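Long-range contact in type C neurotoxin (Clostridium botulinum, PDB 3PME), which probably binds gangliosides and other membrane components at the neuronal surface, being the receptor-binding domain of a C/D mosaic botulinum neurotoxin: residues A[108-113]-A[120-125]. Sequence-based numbering, arbitrary orientation.
Sequences NIEWIL and YKSLIF
E110 sets CG anti to its backbone N (chi1 -173°) and runs extended to the carboxylate, which brings OE2 across to the facing strand. S122 tucks OG between its own N and carbonyl carbon (chi1 64°), and from there OG donates a weak hydrogen bond to E110 OE2 at 3.1 Å. A water donates a shorter bond to E110 OE2, 2.8 Å from the water oxygen, and reaches on weakly to Y120 OH; E110 OE1 is held by a salt bridge to R105. Alongside, I124 CG1 lies 3.6 Å from E110 CG, the two side chains pointing the same way. I112 CD1 presses on S122 CB at a tight 3.3 Å, and the same methyl meets Y120 CD2 at 3.4 Å.

The two segments form an antiparallel beta hairpin in the concanavalin-like N-terminal half of the receptor-binding domain. I109, W111 and L113 pair with F125, L123 and K121 through two backbone hydrogen bonds each, while E110 with I124 and I112 with S122 are non-hydrogen-bonded pairs. The W111 and L123 side chains lie side by side on the face opposite E110, W111 CD1 4.0 Å from L123 CD1. I109 CG1 comes to the edge of the F125 ring, near its plane. This largely apolar face packs on strands 141-148 and 152-157, where W111 touches I145 and M153 and F125 touches L155 and I157.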
loop_
_atom_site.group_PDB
_atom_site.type_symbol
_atom_site.label_atom_id
_atom_site.label_comp_id
_atom_site.label_asym_id
_atom_site.label_seq_id
_atom_site.Cartn_x
_atom_site.Cartn_y
_atom_site.Cartn_z
ATOM N N ASN A 108 8.382 13.356 7.188
ATOM C CA ASN A 108 8.367 12.573 8.418
ATOM C C ASN A 108 6.970 12.598 9.017
ATOM O O ASN A 108 6.244 13.573 8.846
ATOM C CB ASN A 108 9.331 13.165 9.455
ATOM C CG ASN A 108 10.791 13.041 9.052
ATOM O OD1 ASN A 108 11.473 12.086 9.429
ATOM N ND2 ASN A 108 11.277 14.013 8.287
ATOM N N ILE A 109 6.589 11.530 9.715
ATOM C CA ILE A 109 5.450 11.623 10.627
ATOM C C ILE A 109 5.987 11.790 12.039
ATOM O O ILE A 109 7.021 11.212 12.400
ATOM C CB ILE A 109 4.484 10.413 10.564
ATOM C CG1 ILE A 109 5.218 9.102 10.815
ATOM C CG2 ILE A 109 3.746 10.372 9.243
ATOM C CD1 ILE A 109 4.280 7.988 11.241
ATOM N N GLU A 110 5.284 12.595 12.831
ATOM C CA GLU A 110 5.742 12.916 14.181
ATOM C C GLU A 110 4.584 12.862 15.163
ATOM O O GLU A 110 3.547 13.498 14.956
ATOM C CB GLU A 110 6.408 14.294 14.217
ATOM C CG GLU A 110 7.051 14.613 15.569
ATOM C CD GLU A 110 7.842 15.919 15.571
ATOM O OE1 GLU A 110 7.688 16.716 14.623
ATOM O OE2 GLU A 110 8.616 16.155 16.530
ATOM N N TRP A 111 4.777 12.095 16.232
ATOM C CA TRP A 111 3.790 11.983 17.296
ATOM C C TRP A 111 4.309 12.746 18.494
ATOM O O TRP A 111 5.438 12.536 18.927
ATOM C CB TRP A 111 3.568 10.519 17.667
ATOM C CG TRP A 111 2.803 10.311 18.958
ATOM C CD1 TRP A 111 3.327 10.230 20.213
ATOM C CD2 TRP A 111 1.394 10.133 19.099
ATOM N NE1 TRP A 111 2.326 10.018 21.135
ATOM C CE2 TRP A 111 1.130 9.953 20.473
ATOM C CE3 TRP A 111 0.329 10.101 18.198
ATOM C CZ2 TRP A 111 -0.159 9.753 20.968
ATOM C CZ3 TRP A 111 -0.956 9.895 18.694
ATOM C CH2 TRP A 111 -1.182 9.719 20.062
ATOM N N ILE A 112 3.479 13.642 19.010
ATOM C CA ILE A 112 3.900 14.572 20.045
ATOM C C ILE A 112 3.024 14.415 21.274
ATOM O O ILE A 112 1.802 14.331 21.159
ATOM C CB ILE A 112 3.779 16.020 19.526
ATOM C CG1 ILE A 112 4.796 16.267 18.406
ATOM C CG2 ILE A 112 3.951 17.030 20.678
ATOM C CD1 ILE A 112 6.134 16.723 18.902
ATOM N N LEU A 113 3.660 14.373 22.442
ATOM C CA LEU A 113 2.967 14.337 23.726
ATOM C C LEU A 113 3.471 15.518 24.532
ATOM O O LEU A 113 4.682 15.683 24.704
ATOM C CB LEU A 113 3.257 13.039 24.486
ATOM C CG LEU A 113 2.463 12.849 25.786
ATOM C CD1 LEU A 113 0.975 12.674 25.485
ATOM C CD2 LEU A 113 2.976 11.640 26.589
ATOM N N TYR A 120 7.510 19.020 25.635
ATOM C CA TYR A 120 7.003 17.900 24.854
ATOM C C TYR A 120 8.077 16.877 24.505
ATOM O O TYR A 120 9.281 17.155 24.575
ATOM C CB TYR A 120 6.305 18.381 23.580
ATOM C CG TYR A 120 7.244 18.962 22.557
ATOM C CD1 TYR A 120 7.618 20.297 22.610
ATOM C CD2 TYR A 120 7.761 18.173 21.542
ATOM C CE1 TYR A 120 8.479 20.831 21.677
ATOM C CE2 TYR A 120 8.617 18.701 20.596
ATOM C CZ TYR A 120 8.972 20.028 20.673
ATOM O OH TYR A 120 9.834 20.559 19.742
ATOM N N LYS A 121 7.620 15.679 24.172
ATOM C CA LYS A 121 8.479 14.622 23.639
ATOM C C LYS A 121 7.871 14.184 22.322
ATOM O O LYS A 121 6.663 14.308 22.123
ATOM C CB LYS A 121 8.544 13.425 24.592
ATOM C CG LYS A 121 9.112 13.743 25.966
ATOM C CD LYS A 121 10.534 14.269 25.860
ATOM C CE LYS A 121 11.194 14.361 27.231
ATOM N NZ LYS A 121 11.743 13.039 27.656
ATOM N N SER A 122 8.694 13.678 21.417
ATOM C CA SER A 122 8.178 13.265 20.117
ATOM C C SER A 122 8.771 11.951 19.628
ATOM O O SER A 122 9.892 11.571 19.991
ATOM C CB SER A 122 8.419 14.362 19.079
ATOM O OG SER A 122 9.798 14.569 18.878
ATOM N N LEU A 123 7.989 11.250 18.811
ATOM C CA LEU A 123 8.465 10.108 18.044
ATOM C C LEU A 123 8.433 10.566 16.602
ATOM O O LEU A 123 7.435 11.112 16.155
ATOM C CB LEU A 123 7.524 8.921 18.216
ATOM C CG LEU A 123 7.459 8.326 19.624
ATOM C CD1 LEU A 123 6.195 7.473 19.752
ATOM C CD2 LEU A 123 8.721 7.500 19.858
ATOM N N ILE A 124 9.526 10.342 15.886
ATOM C CA ILE A 124 9.642 10.817 14.518
ATOM C C ILE A 124 10.050 9.664 13.616
ATOM O O ILE A 124 10.960 8.902 13.938
ATOM C CB ILE A 124 10.667 11.961 14.414
ATOM C CG1 ILE A 124 10.295 13.098 15.367
ATOM C CG2 ILE A 124 10.718 12.504 12.985
ATOM C CD1 ILE A 124 11.408 14.128 15.562
ATOM N N PHE A 125 9.360 9.523 12.494
ATOM C CA PHE A 125 9.703 8.482 11.536
ATOM C C PHE A 125 9.778 9.064 10.129
ATOM O O PHE A 125 8.812 9.658 9.628
ATOM C CB PHE A 125 8.673 7.353 11.582
ATOM C CG PHE A 125 8.922 6.254 10.588
ATOM C CD1 PHE A 125 10.012 5.405 10.732
ATOM C CD2 PHE A 125 8.075 6.074 9.502
ATOM C CE1 PHE A 125 10.238 4.388 9.824
ATOM C CE2 PHE A 125 8.311 5.062 8.572
ATOM C CZ PHE A 125 9.390 4.221 8.732
HETATM O O HOH W 1 10.186 18.451 17.089
#